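PDB 4XZ7: transglutaminase-like domain-containing protein from Streptococcus suis, which has transglutaminase activity, probably acting on protein glutamine side chains as related enzymes do, and is an antiphagocytic virulence factor. Local coordinates for residues Q33-V38 against G48-R53; N63-I68 against I82-K87; D89-N94 against R121-F126; L39-E44 against S149-N154. All coordinates share one frame; numbering follows the deposited sequence.

Interaction 1 (Q33-V38 against G48-R53); sequences QRQFHV and GTLSTR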
loop_
_atom_site.group_PDB
_atom_site.type_symbol
_atom_site.label_atom_id
_atom_site.label_comp_id
_atom_site.label_asym_id
_atom_site.label_seq_id
_atom_site.Cartn_x
_atom_site.Cartn_y
_atom_site.Cartn_z
ATOM N N GLN B 33 -6.388 38.186 20.277
ATOM C CA GLN B 33 -5.674 37.655 19.124
ATOM C C GLN B 33 -6.447 36.557 18.408
ATOM O O GLN B 33 -6.849 35.556 19.011
ATOM C CB GLN B 33 -4.302 37.124 19.534
ATOM C CG GLN B 33 -3.380 36.887 18.337
ATOM C CD GLN B 33 -2.915 38.183 17.705
ATOM O OE1 GLN B 33 -2.987 39.236 18.329
ATOM N NE2 GLN B 33 -2.439 38.114 16.455
ATOM N N ARG B 34 -6.595 36.742 17.098
ATOM C CA ARG B 34 -7.509 35.961 16.278
ATOM C C ARG B 34 -6.762 35.051 15.323
ATOM O O ARG B 34 -7.244 33.979 14.940
ATOM C CB ARG B 34 -8.427 36.922 15.503
ATOM C CG ARG B 34 -9.457 36.288 14.598
ATOM C CD ARG B 34 -10.399 37.358 13.995
ATOM N NE ARG B 34 -11.265 36.768 12.982
ATOM C CZ ARG B 34 -10.914 36.602 11.708
ATOM N NH1 ARG B 34 -11.757 36.041 10.851
ATOM N NH2 ARG B 34 -9.718 36.996 11.288
ATOM N N GLN B 35 -5.585 35.495 14.909
ATOM C CA GLN B 35 -4.763 34.684 14.029
ATOM C C GLN B 35 -3.363 34.494 14.610
ATOM O O GLN B 35 -2.823 35.387 15.273
ATOM C CB GLN B 35 -4.687 35.310 12.635
ATOM C CG GLN B 35 -6.041 35.450 11.944
ATOM C CD GLN B 35 -5.949 36.213 10.635
ATOM O OE1 GLN B 35 -5.344 37.280 10.568
ATOM N NE2 GLN B 35 -6.548 35.666 9.593
ATOM N N PHE B 36 -2.793 33.321 14.343
ATOM C CA PHE B 36 -1.519 32.912 14.918
ATOM C C PHE B 36 -0.676 32.217 13.858
ATOM O O PHE B 36 -1.220 31.465 13.049
ATOM C CB PHE B 36 -1.740 31.953 16.096
ATOM C CG PHE B 36 -2.540 32.536 17.246
ATOM C CD1 PHE B 36 -1.897 33.130 18.320
ATOM C CD2 PHE B 36 -3.928 32.445 17.273
ATOM C CE1 PHE B 36 -2.625 33.650 19.398
ATOM C CE2 PHE B 36 -4.669 32.957 18.343
ATOM C CZ PHE B 36 -4.016 33.570 19.403
ATOM N N HIS B 37 0.641 32.430 13.841
ATOM C CA HIS B 37 1.458 31.523 13.038
ATOM C C HIS B 37 1.726 30.307 13.895
ATOM O O HIS B 37 1.648 30.384 15.123
ATOM C CB HIS B 37 2.776 32.155 12.561
ATOM C CG HIS B 37 2.583 33.272 11.594
ATOM N ND1 HIS B 37 1.446 33.389 10.816
ATOM C CD2 HIS B 37 3.351 34.350 11.300
ATOM C CE1 HIS B 37 1.532 34.480 10.080
ATOM N NE2 HIS B 37 2.674 35.089 10.359
ATOM N N VAL B 38 2.031 29.180 13.267
ATOM C CA VAL B 38 2.289 27.970 14.033
ATOM C C VAL B 38 3.537 27.261 13.542
ATOM O O VAL B 38 3.647 26.934 12.360
ATOM C CB VAL B 38 1.109 26.982 13.974
ATOM C CG1 VAL B 38 1.434 25.746 14.815
ATOM C CG2 VAL B 38 -0.186 27.668 14.456
ATOM N N GLY B 48 1.286 26.315 10.249
ATOM C CA GLY B 48 0.141 27.144 9.909
ATOM C C GLY B 48 0.525 28.603 9.789
ATOM O O GLY B 48 1.391 29.088 10.521
ATOM N N THR B 49 -0.102 29.307 8.849
ATOM C CA THR B 49 0.108 30.737 8.726
ATOM C C THR B 49 -1.234 31.422 8.904
ATOM O O THR B 49 -2.225 31.033 8.268
ATOM C CB THR B 49 0.718 31.131 7.365
ATOM O OG1 THR B 49 -0.284 31.058 6.346
ATOM C CG2 THR B 49 1.843 30.211 7.003
ATOM N N LEU B 50 -1.269 32.427 9.779
ATOM C CA LEU B 50 -2.507 33.139 10.084
ATOM C C LEU B 50 -3.632 32.170 10.499
ATOM O O LEU B 50 -4.793 32.349 10.133
ATOM C CB LEU B 50 -2.946 33.977 8.873
ATOM C CG LEU B 50 -1.997 35.085 8.402
ATOM C CD1 LEU B 50 -2.475 35.647 7.082
ATOM C CD2 LEU B 50 -1.886 36.201 9.446
ATOM N N SER B 51 -3.268 31.132 11.242
ATOM C CA SER B 51 -4.230 30.132 11.711
ATOM C C SER B 51 -5.236 30.696 12.700
ATOM O O SER B 51 -4.894 31.532 13.542
ATOM C CB SER B 51 -3.501 28.962 12.366
ATOM O OG SER B 51 -2.578 28.386 11.463
ATOM N N THR B 52 -6.479 30.221 12.595
ATOM C CA THR B 52 -7.543 30.550 13.543
ATOM C C THR B 52 -7.577 29.548 14.686
ATOM O O THR B 52 -7.000 28.465 14.585
ATOM C CB THR B 52 -8.934 30.557 12.864
ATOM O OG1 THR B 52 -9.219 29.247 12.357
ATOM C CG2 THR B 52 -8.965 31.551 11.708
ATOM N N ARG B 53 -8.282 29.887 15.762
ATOM C CA ARG B 53 -8.401 28.970 16.901
ATOM C C ARG B 53 -9.037 27.623 16.519
ATOM O O ARG B 53 -8.702 26.590 17.104
ATOM C CB ARG B 53 -9.173 29.648 18.028
ATOM C CG ARG B 53 -8.380 30.822 18.602
ATOM C CD ARG B 53 -9.149 31.656 19.579
ATOM N NE ARG B 53 -8.369 32.825 19.979
ATOM C CZ ARG B 53 -7.863 33.011 21.193
ATOM N NH1 ARG B 53 -7.161 34.112 21.475
ATOM N NH2 ARG B 53 -8.069 32.097 22.130
HETATM O O HOH W 1 -9.391 32.516 15.916
#

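Interaction 2 (N63-I68 against I82-K87); sequences NNFLVI and ILVMNK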
loop_
_atom_site.group_PDB
_atom_site.type_symbol
_atom_site.label_atom_id
_atom_site.label_comp_id
_atom_site.label_asym_id
_atom_site.label_seq_id
_atom_site.Cartn_x
_atom_site.Cartn_y
_atom_site.Cartn_z
ATOM N N ASN B 63 -0.811 16.980 17.651
ATOM C CA ASN B 63 0.258 17.736 18.304
ATOM C C ASN B 63 -0.102 18.221 19.694
ATOM O O ASN B 63 -1.257 18.553 19.968
ATOM C CB ASN B 63 0.652 18.968 17.466
ATOM C CG ASN B 63 0.997 18.629 16.035
ATOM O OD1 ASN B 63 2.104 18.191 15.747
ATOM N ND2 ASN B 63 0.048 18.846 15.123
ATOM N N ASN B 64 0.893 18.303 20.569
ATOM C CA ASN B 64 0.733 19.070 21.790
ATOM C C ASN B 64 1.318 20.467 21.628
ATOM O O ASN B 64 2.013 20.742 20.664
ATOM C CB ASN B 64 1.370 18.339 22.960
ATOM C CG ASN B 64 0.568 17.119 23.366
ATOM O OD1 ASN B 64 -0.642 17.213 23.558
ATOM N ND2 ASN B 64 1.226 15.969 23.461
ATOM N N PHE B 65 1.027 21.340 22.579
ATOM C CA PHE B 65 1.357 22.745 22.464
ATOM C C PHE B 65 2.386 23.040 23.527
ATOM O O PHE B 65 2.343 22.440 24.597
ATOM C CB PHE B 65 0.103 23.609 22.638
ATOM C CG PHE B 65 -0.922 23.401 21.559
ATOM C CD1 PHE B 65 -1.814 22.342 21.625
ATOM C CD2 PHE B 65 -0.968 24.252 20.457
ATOM C CE1 PHE B 65 -2.742 22.130 20.619
ATOM C CE2 PHE B 65 -1.893 24.045 19.444
ATOM C CZ PHE B 65 -2.778 22.984 19.526
ATOM N N LEU B 66 3.312 23.950 23.239
ATOM C CA LEU B 66 4.337 24.303 24.217
ATOM C C LEU B 66 4.061 25.639 24.866
ATOM O O LEU B 66 3.684 26.601 24.191
ATOM C CB LEU B 66 5.718 24.347 23.560
ATOM C CG LEU B 66 6.216 23.054 22.937
ATOM C CD1 LEU B 66 7.695 23.192 22.651
ATOM C CD2 LEU B 66 5.962 21.892 23.885
ATOM N N VAL B 67 4.257 25.702 26.176
ATOM C CA VAL B 67 4.279 26.974 26.866
ATOM C C VAL B 67 5.683 27.138 27.436
ATOM O O VAL B 67 6.166 26.276 28.154
ATOM C CB VAL B 67 3.222 27.060 27.988
ATOM C CG1 VAL B 67 3.256 28.426 28.641
ATOM C CG2 VAL B 67 1.833 26.784 27.428
ATOM N N ILE B 68 6.352 28.230 27.096
ATOM C CA ILE B 68 7.747 28.395 27.495
ATOM C C ILE B 68 7.931 29.596 28.406
ATOM O O ILE B 68 7.685 30.743 28.002
ATOM C CB ILE B 68 8.656 28.521 26.260
ATOM C CG1 ILE B 68 8.485 27.279 25.389
ATOM C CG2 ILE B 68 10.114 28.697 26.682
ATOM C CD1 ILE B 68 9.285 27.294 24.148
ATOM N N ILE B 82 2.804 30.149 17.743
ATOM C CA ILE B 82 2.564 29.044 18.654
ATOM C C ILE B 82 3.490 27.891 18.298
ATOM O O ILE B 82 3.659 27.582 17.128
ATOM C CB ILE B 82 1.092 28.600 18.602
ATOM C CG1 ILE B 82 0.214 29.742 19.130
ATOM C CG2 ILE B 82 0.897 27.301 19.407
ATOM C CD1 ILE B 82 -1.265 29.572 18.874
ATOM N N LEU B 83 4.122 27.287 19.300
ATOM C CA LEU B 83 5.002 26.147 19.074
ATOM C C LEU B 83 4.280 24.855 19.388
ATOM O O LEU B 83 3.734 24.708 20.476
ATOM C CB LEU B 83 6.252 26.235 19.950
ATOM C CG LEU B 83 7.489 27.036 19.533
ATOM C CD1 LEU B 83 7.144 28.211 18.679
ATOM C CD2 LEU B 83 8.187 27.503 20.799
ATOM N N VAL B 84 4.307 23.903 18.461
ATOM C CA VAL B 84 3.729 22.591 18.723
ATOM C C VAL B 84 4.724 21.489 18.390
ATOM O O VAL B 84 5.736 21.741 17.750
ATOM C CB VAL B 84 2.456 22.361 17.893
ATOM C CG1 VAL B 84 1.450 23.426 18.186
ATOM C CG2 VAL B 84 2.814 22.356 16.392
ATOM N N MET B 85 4.427 20.257 18.795
ATOM C CA MET B 85 5.265 19.132 18.392
ATOM C C MET B 85 4.432 17.863 18.362
ATOM O O MET B 85 3.414 17.788 19.049
ATOM C CB MET B 85 6.463 18.979 19.331
ATOM C CG MET B 85 6.121 18.457 20.695
ATOM S SD MET B 85 7.535 18.216 21.790
ATOM C CE MET B 85 6.663 17.558 23.193
ATOM N N ASN B 86 4.851 16.891 17.546
ATOM C CA ASN B 86 4.170 15.598 17.451
ATOM C C ASN B 86 3.961 14.983 18.819
ATOM O O ASN B 86 4.862 15.009 19.664
ATOM C CB ASN B 86 4.953 14.634 16.557
ATOM C CG ASN B 86 4.396 14.567 15.144
ATOM O OD1 ASN B 86 3.179 14.576 14.946
ATOM N ND2 ASN B 86 5.286 14.510 14.149
ATOM N N LYS B 87 2.760 14.454 19.050
ATOM C CA LYS B 87 2.391 13.913 20.357
ATOM C C LYS B 87 3.367 12.861 20.926
ATOM O O LYS B 87 3.539 12.775 22.145
ATOM C CB LYS B 87 0.970 13.327 20.298
ATOM C CG LYS B 87 -0.156 14.384 20.272
ATOM C CD LYS B 87 -1.550 13.734 20.384
ATOM C CE LYS B 87 -2.666 14.754 20.633
ATOM N NZ LYS B 87 -2.976 14.952 22.074
HETATM O O HOH W 2 -3.413 18.388 21.660
HETATM O O HOH W 3 3.804 28.221 21.907
#

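Interaction 3 (D89-N94 against R121-F126); sequences DVIAHN and RIHALF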
loop_
_atom_site.group_PDB
_atom_site.type_symbol
_atom_site.label_atom_id
_atom_site.label_comp_id
_atom_site.label_asym_id
_atom_site.label_seq_id
_atom_site.Cartn_x
_atom_site.Cartn_y
_atom_site.Cartn_z
ATOM N N ASP B 89 6.681 12.812 20.505
ATOM C CA ASP B 89 8.032 13.365 20.660
ATOM C C ASP B 89 8.424 13.477 22.115
ATOM O O ASP B 89 7.565 13.569 22.980
ATOM C CB ASP B 89 8.129 14.757 20.017
ATOM C CG ASP B 89 8.238 14.695 18.518
ATOM O OD1 ASP B 89 8.031 13.598 17.946
ATOM O OD2 ASP B 89 8.543 15.746 17.912
ATOM N N VAL B 90 9.721 13.492 22.397
ATOM C CA VAL B 90 10.132 13.766 23.763
ATOM C C VAL B 90 11.063 14.982 23.870
ATOM O O VAL B 90 11.813 15.330 22.949
ATOM C CB VAL B 90 10.797 12.529 24.422
ATOM C CG1 VAL B 90 10.270 11.226 23.793
ATOM C CG2 VAL B 90 12.297 12.612 24.369
ATOM N N ILE B 91 10.966 15.658 25.005
ATOM C CA ILE B 91 11.850 16.767 25.297
ATOM C C ILE B 91 12.843 16.368 26.385
ATOM O O ILE B 91 12.439 16.039 27.490
ATOM C CB ILE B 91 11.070 17.992 25.752
ATOM C CG1 ILE B 91 10.186 18.500 24.604
ATOM C CG2 ILE B 91 12.046 19.066 26.276
ATOM C CD1 ILE B 91 9.427 19.749 24.930
ATOM N N ALA B 92 14.134 16.384 26.064
ATOM C CA ALA B 92 15.152 16.034 27.048
ATOM C C ALA B 92 15.282 17.140 28.076
ATOM O O ALA B 92 15.419 18.312 27.728
ATOM C CB ALA B 92 16.494 15.777 26.380
ATOM N N HIS B 93 15.259 16.756 29.346
ATOM C CA HIS B 93 15.257 17.718 30.436
ATOM C C HIS B 93 16.638 18.304 30.642
ATOM O O HIS B 93 16.781 19.508 30.829
ATOM C CB HIS B 93 14.750 17.053 31.712
ATOM C CG HIS B 93 13.406 16.415 31.552
ATOM N ND1 HIS B 93 12.444 16.917 30.701
ATOM C CD2 HIS B 93 12.869 15.307 32.116
ATOM C CE1 HIS B 93 11.369 16.152 30.756
ATOM N NE2 HIS B 93 11.599 15.169 31.608
ATOM N N ASN B 94 17.648 17.438 30.596
ATOM C CA ASN B 94 19.042 17.839 30.705
ATOM C C ASN B 94 19.914 16.924 29.844
ATOM O O ASN B 94 19.402 16.023 29.179
ATOM C CB ASN B 94 19.511 17.818 32.178
ATOM C CG ASN B 94 19.224 16.502 32.874
ATOM O OD1 ASN B 94 19.013 15.465 32.238
ATOM N ND2 ASN B 94 19.216 16.539 34.206
ATOM N N ARG B 121 10.562 12.528 17.242
ATOM C CA ARG B 121 11.733 13.384 17.385
ATOM C C ARG B 121 12.057 13.625 18.862
ATOM O O ARG B 121 11.210 13.431 19.735
ATOM C CB ARG B 121 11.516 14.714 16.633
ATOM C CG ARG B 121 11.415 14.525 15.134
ATOM C CD ARG B 121 11.009 15.775 14.353
ATOM N NE ARG B 121 10.430 15.391 13.058
ATOM C CZ ARG B 121 10.977 15.682 11.888
ATOM N NH1 ARG B 121 12.102 16.385 11.839
ATOM N NH2 ARG B 121 10.400 15.286 10.770
ATOM N N ILE B 122 13.298 14.011 19.138
ATOM C CA ILE B 122 13.688 14.427 20.482
ATOM C C ILE B 122 14.163 15.871 20.366
ATOM O O ILE B 122 14.738 16.262 19.335
ATOM C CB ILE B 122 14.795 13.501 21.085
ATOM C CG1 ILE B 122 15.271 13.996 22.446
ATOM C CG2 ILE B 122 16.003 13.377 20.153
ATOM C CD1 ILE B 122 15.984 12.915 23.237
ATOM N N HIS B 123 13.892 16.666 21.399
ATOM C CA HIS B 123 14.211 18.089 21.379
ATOM C C HIS B 123 14.910 18.511 22.665
ATOM O O HIS B 123 14.773 17.868 23.704
ATOM C CB HIS B 123 12.947 18.939 21.195
ATOM C CG HIS B 123 11.964 18.375 20.216
ATOM N ND1 HIS B 123 12.012 18.647 18.863
ATOM C CD2 HIS B 123 10.891 17.568 20.399
ATOM C CE1 HIS B 123 11.017 18.025 18.258
ATOM N NE2 HIS B 123 10.324 17.357 19.169
ATOM N N ALA B 124 15.648 19.606 22.609
ATOM C CA ALA B 124 16.369 20.040 23.793
ATOM C C ALA B 124 16.745 21.504 23.672
ATOM O O ALA B 124 16.936 22.009 22.562
ATOM C CB ALA B 124 17.611 19.176 24.013
ATOM N N LEU B 125 16.835 22.186 24.813
ATOM C CA LEU B 125 17.246 23.589 24.829
ATOM C C LEU B 125 18.760 23.748 24.744
ATOM O O LEU B 125 19.278 24.868 24.674
ATOM C CB LEU B 125 16.718 24.284 26.084
ATOM C CG LEU B 125 15.193 24.420 26.109
ATOM C CD1 LEU B 125 14.745 24.922 27.468
ATOM C CD2 LEU B 125 14.688 25.326 24.999
ATOM N N PHE B 126 19.469 22.627 24.754
ATOM C CA PHE B 126 20.907 22.632 24.504
ATOM C C PHE B 126 21.139 21.944 23.171
ATOM O O PHE B 126 20.278 21.221 22.681
ATOM C CB PHE B 126 21.676 21.939 25.634
ATOM C CG PHE B 126 21.156 20.570 25.965
ATOM C CD1 PHE B 126 21.627 19.450 25.290
ATOM C CD2 PHE B 126 20.200 20.399 26.942
ATOM C CE1 PHE B 126 21.141 18.191 25.587
ATOM C CE2 PHE B 126 19.715 19.145 27.241
ATOM C CZ PHE B 126 20.182 18.041 26.561
HETATM O O HOH W 4 16.072 20.802 27.359
#

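Interaction 4 (L39-E44 against S149-N154); sequences LKLGFE and SLKNIN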
loop_
_atom_site.group_PDB
_atom_site.type_symbol
_atom_site.label_atom_id
_atom_site.label_comp_id
_atom_site.label_asym_id
_atom_site.label_seq_id
_atom_site.Cartn_x
_atom_site.Cartn_y
_atom_site.Cartn_z
ATOM N N LEU B 39 4.473 27.040 14.464
ATOM C CA LEU B 39 5.709 26.322 14.186
ATOM C C LEU B 39 5.622 24.940 14.776
ATOM O O LEU B 39 5.182 24.774 15.902
ATOM C CB LEU B 39 6.919 27.047 14.771
ATOM C CG LEU B 39 7.157 28.461 14.236
ATOM C CD1 LEU B 39 8.274 29.156 15.011
ATOM C CD2 LEU B 39 7.471 28.405 12.747
ATOM N N LYS B 40 6.050 23.946 14.012
ATOM C CA LYS B 40 6.129 22.591 14.522
ATOM C C LYS B 40 7.594 22.226 14.672
ATOM O O LYS B 40 8.375 22.349 13.724
ATOM C CB LYS B 40 5.424 21.603 13.589
ATOM C CG LYS B 40 5.477 20.168 14.086
ATOM C CD LYS B 40 4.564 19.234 13.274
ATOM C CE LYS B 40 4.607 17.807 13.849
ATOM N NZ LYS B 40 3.723 16.833 13.143
ATOM N N LEU B 41 7.965 21.766 15.854
ATOM C CA LEU B 41 9.365 21.473 16.129
ATOM C C LEU B 41 9.840 20.341 15.246
ATOM O O LEU B 41 9.236 19.268 15.221
ATOM C CB LEU B 41 9.566 21.120 17.593
ATOM C CG LEU B 41 9.348 22.225 18.617
ATOM C CD1 LEU B 41 9.843 21.767 19.994
ATOM C CD2 LEU B 41 10.063 23.509 18.166
ATOM N N GLY B 42 10.918 20.597 14.516
ATOM C CA GLY B 42 11.526 19.596 13.662
ATOM C C GLY B 42 11.215 19.822 12.200
ATOM O O GLY B 42 11.712 19.091 11.339
ATOM N N PHE B 43 10.416 20.845 11.910
ATOM C CA PHE B 43 9.982 21.118 10.540
ATOM C C PHE B 43 10.378 22.515 10.082
ATOM O O PHE B 43 10.231 23.476 10.827
ATOM C CB PHE B 43 8.455 20.919 10.419
ATOM C CG PHE B 43 8.028 19.468 10.538
ATOM C CD1 PHE B 43 8.018 18.832 11.764
ATOM C CD2 PHE B 43 7.672 18.738 9.416
ATOM C CE1 PHE B 43 7.659 17.497 11.875
ATOM C CE2 PHE B 43 7.292 17.400 9.522
ATOM C CZ PHE B 43 7.300 16.779 10.751
ATOM N N GLU B 44 10.868 22.618 8.845
ATOM C CA GLU B 44 11.368 23.872 8.293
ATOM C C GLU B 44 10.313 24.966 8.149
ATOM O O GLU B 44 10.548 26.111 8.531
ATOM C CB GLU B 44 12.007 23.623 6.924
ATOM C CG GLU B 44 13.303 22.851 6.998
ATOM C CD GLU B 44 14.312 23.557 7.871
ATOM O OE1 GLU B 44 14.550 23.091 9.023
ATOM O OE2 GLU B 44 14.829 24.599 7.405
ATOM N N SER B 149 17.416 19.860 13.120
ATOM C CA SER B 149 16.943 21.219 12.860
ATOM C C SER B 149 16.823 21.986 14.145
ATOM O O SER B 149 16.893 21.410 15.222
ATOM C CB SER B 149 15.592 21.217 12.145
ATOM O OG SER B 149 14.618 20.615 12.950
ATOM N N LEU B 150 16.633 23.293 14.037
ATOM C CA LEU B 150 16.540 24.118 15.226
ATOM C C LEU B 150 15.574 25.263 14.954
ATOM O O LEU B 150 15.286 25.584 13.797
ATOM C CB LEU B 150 17.938 24.629 15.648
ATOM C CG LEU B 150 18.802 25.439 14.657
ATOM C CD1 LEU B 150 18.363 26.902 14.528
ATOM C CD2 LEU B 150 20.270 25.420 15.051
ATOM N N LYS B 151 15.059 25.859 16.019
ATOM C CA LYS B 151 14.341 27.115 15.905
ATOM C C LYS B 151 14.909 28.060 16.936
ATOM O O LYS B 151 14.982 27.710 18.130
ATOM C CB LYS B 151 12.842 26.956 16.152
ATOM C CG LYS B 151 12.142 25.924 15.290
ATOM C CD LYS B 151 11.741 26.516 13.994
ATOM C CE LYS B 151 10.870 25.545 13.205
ATOM N NZ LYS B 151 11.062 25.829 11.738
ATOM N N ASN B 152 15.292 29.252 16.483
ATOM C CA ASN B 152 15.601 30.358 17.387
ATOM C C ASN B 152 14.308 31.016 17.830
ATOM O O ASN B 152 13.517 31.433 16.989
ATOM C CB ASN B 152 16.536 31.370 16.701
ATOM C CG ASN B 152 17.935 30.796 16.472
ATOM O OD1 ASN B 152 18.643 30.471 17.431
ATOM N ND2 ASN B 152 18.329 30.654 15.208
ATOM N N ILE B 153 14.064 31.082 19.136
ATOM C CA ILE B 153 12.892 31.794 19.615
ATOM C C ILE B 153 13.265 32.954 20.554
ATOM O O ILE B 153 14.358 33.513 20.446
ATOM C CB ILE B 153 11.905 30.833 20.271
ATOM C CG1 ILE B 153 12.509 30.160 21.499
ATOM C CG2 ILE B 153 11.454 29.776 19.243
ATOM C CD1 ILE B 153 11.520 29.224 22.214
ATOM N N ASN B 154 12.349 33.374 21.418
ATOM C CA ASN B 154 12.633 34.527 22.262
ATOM C C ASN B 154 13.603 34.156 23.380
ATOM O O ASN B 154 13.200 33.585 24.391
ATOM C CB ASN B 154 11.355 35.119 22.871
ATOM C CG ASN B 154 10.375 35.653 21.818
ATOM O OD1 ASN B 154 9.166 35.669 22.042
ATOM N ND2 ASN B 154 10.894 36.104 20.689
HETATM O O HOH W 5 13.008 22.545 14.349
HETATM O O HOH W 6 13.541 24.585 12.000
#

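Interaction 1 (Q33-V38 against G48-R53)
Arg-53 grips the backbone oxygen of Gln-33 side-on with two nitrogens. Arg-53 NH1 donates to Gln-33 O at 2.9 Å, while Arg-53 NE gives the same oxygen a longer and more bent bond of 3.3 Å. Because Gln-33 O lies in the guanidinium plane, both N-H groups can converge on it. A second polar link is almost straight: Leu-50 N donates to His-37 ND1 at 3.1 Å (168°), within the imidazole plane. The first torsion of His-37 (chi1 -66°) sets CG beside the backbone N.

The contact is a beta hairpin, strand 36-40 against strand 48-51, in which Phe-36 faces Ser-51 and Val-38 faces Gly-48 as antiparallel hydrogen-bonded pairs. The register slips by one residue between them, a beta bulge where the chain turns its corner at Thr-49 and Leu-50. The His-37 bond sits at this bulge, the Arg-53 grip beyond the Phe-36/Ser-51 pair. Phe-36 N to Ser-51 O measures 2.9 Å, and Val-38 N to Gly-48 O 2.8 Å. One water joins Arg-34 O to Arg-53 N, next to Thr-52, the N-cap of helix 53-59.

Further out, the edge of the Phe-36 ring meets Arg-53, Phe-36 CZ lying 3.8 Å from Arg-53 NH1 with the planes 70° apart. Gln-33 CG sits over one face of the ring, toward the rim. Val-38 CG2 packs 3.9 Å from Ser-51 OG. Leu-56 of helix 53-59 touches both Phe-36 and Val-38, and Phe-79 stacks on His-37.

Interaction 2 (N63-I68 against I82-K87)
Asn-64 and Met-85 form the hydrogen-bonded pair at the centre of an antiparallel junction, strand 63-68 against strand 79-86, within a mixed sheet. The short strand axes run 145° apart, a marked departure from strict antiparallelism. Asn-64 N donates to Met-85 O at 3.0 Å, Met-85 N returns a bond to Asn-64 O at 3.1 Å, and Leu-66 N reaches Leu-83 O at 2.9 Å. The direct bonding stops there: between Leu-66 O and Leu-83 N a water is inserted, 2.8 Å from each.

One face carries Phe-65 and Val-84, which lie side by side and point the same way. Val-84 CG1, anti to the carbonyl carbon (chi1 -58°), comes within 3.4 Å of Phe-65 CD2, while Ile-82 CG2 meets the ring at its edge, in plane. Phe-22 of helix 19-29 stacks on the same ring and Trp-19 also meets it. On the other face Ile-68 crosses Leu-83 at about a right angle, Ile-68 CD1 to Leu-83 CD2 at 3.5 Å, and Leu-66 CB faces Leu-83 CB. At the far end the aliphatic part of Lys-87 passes Asn-63 and Asn-64, and Asn-63 ND2 is held by Phe-59 O.

The face of Phe-65, Val-84 and Ile-82 is thus apolar, and the other is apolar around Leu-66, Leu-83 and Ile-68 but polar at its Asn-64 end; between them run three direct backbone bonds, with water taking over the pairing where the diverging strands no longer bond directly.

Interaction 3 (D89-N94 against R121-F126)
Val-90 with Ile-122 and Ile-91 with His-123 are the two parallel bridges that join strand 90-91 to strand 121-124 in a mixed sheet. At the start of this junction Asp-89 turns its carboxylate onto the neighbouring strand, CG anti to the carbonyl carbon (chi1 -77°). OD1 of Asp-89 accepts Arg-121 N at 2.8 Å from well above the carboxylate plane (68°). Asp-89 OD2 takes His-123 NE2 at 2.7 Å on its anti side, 33° out of that plane yet close to the plane of the imidazole. His-123 ND1 pairs with Ser-160 OG on strand 157-167, and the two bonds, one at each ring nitrogen, together fix the rotation of the ring.

The backbone continues the pairing: Val-90 N to Arg-121 O at 3.1 Å, His-123 N to Val-90 O at 2.9 Å and Ala-92 N to His-123 O at 2.9 Å. Beyond Ala-92 a water bridges its O to Leu-125 N. Val-90 CG2 packs obliquely on Ile-122 CG1, 3.8 Å away. Phe-126 CZ comes to 3.4 Å from Asn-94 O, and Ala-124 CB covers the centre of one ring face. Asn-94 is the N-cap of helix 95-101, its OD1 accepting from Asp-97 N.

A buried carboxylate thus collects one N-H from the backbone and one from an imidazole. Arg-121 NE is 5.2 Å from Asp-89 OD2, not in contact, its guanidinium in a cation-pi contact with Phe-43; these surroundings would be expected to favour the ionised carboxylate.

Interaction 4 (L39-E44 against S149-N154)
Lys-151 carries the direct polar link, Lys-151 NZ donating to Phe-43 O at 2.7 Å. Glu-44 O lies 3.3 Å from Lys-151 NZ. The bend of the lysine at chi2 (-85°) turns CD aside; further along, CE and NZ lie at the turn formed by residues 40-43, near Lys-40 O and Phe-43 O.

Water supplies two further bridges. One lies 2.8 Å from Lys-151 NZ and 2.7 Å from Leu-150 O, with a weak bond to Glu-44 OE1; the carboxylate itself stays clear of the ammonium group, although their opposite charges should attract. The other water joins Gly-42 N to Ser-149 OG, 2.9 Å from each. Ser-149 OG is placed between its backbone N and carbonyl carbon (chi1 62°) and also rests 3.3 Å from Gly-42 CA.

The backbone contribution is a type II beta turn from Lys-40 to Phe-43, closed by Phe-43 N bonding to Lys-40 O. Gly-42 holds its third position with phi 104°, the conformation that suits glycine there. Apolar touching is slight: Lys-151 CG approaches Leu-41 CD2 at 4.3 Å, and Lys-151 CE lies near Leu-39 CD2.

In the fold, strand 36-40 lies beside strand 79-86 in one sheet and strand 149-152 beside strand 157-167 in another, so side chains from the second sheet reach the backbone of the turn that ends strand 36-40. Leu-41 extends the bridge by touching Ile-158 on strand 157-167 and Leu-66 on strand 63-68.

All four contacts build the N-terminal part of the construct, their centres about 29 to 36 Å from the centre of the chain, where two mixed sheets are joined into one unit. Interactions 1 and 2, centres about 14 Å apart, share the first sheet, and His-37 O probably bonds Ile-82 N. Interaction 3, later in the chain, belongs to the second sheet and meets interaction 2 where Met-85 SD packs on His-123. Interaction 4 shares strand 36-40 with interaction 1, crosses it along the chain, and spans sequence enclosing both 2 and 3, its centre about 11 and 12 Å from theirs; it ties the sheets together. The centres of interactions 1 and 3 are about 25 Å apart and the two do not touch.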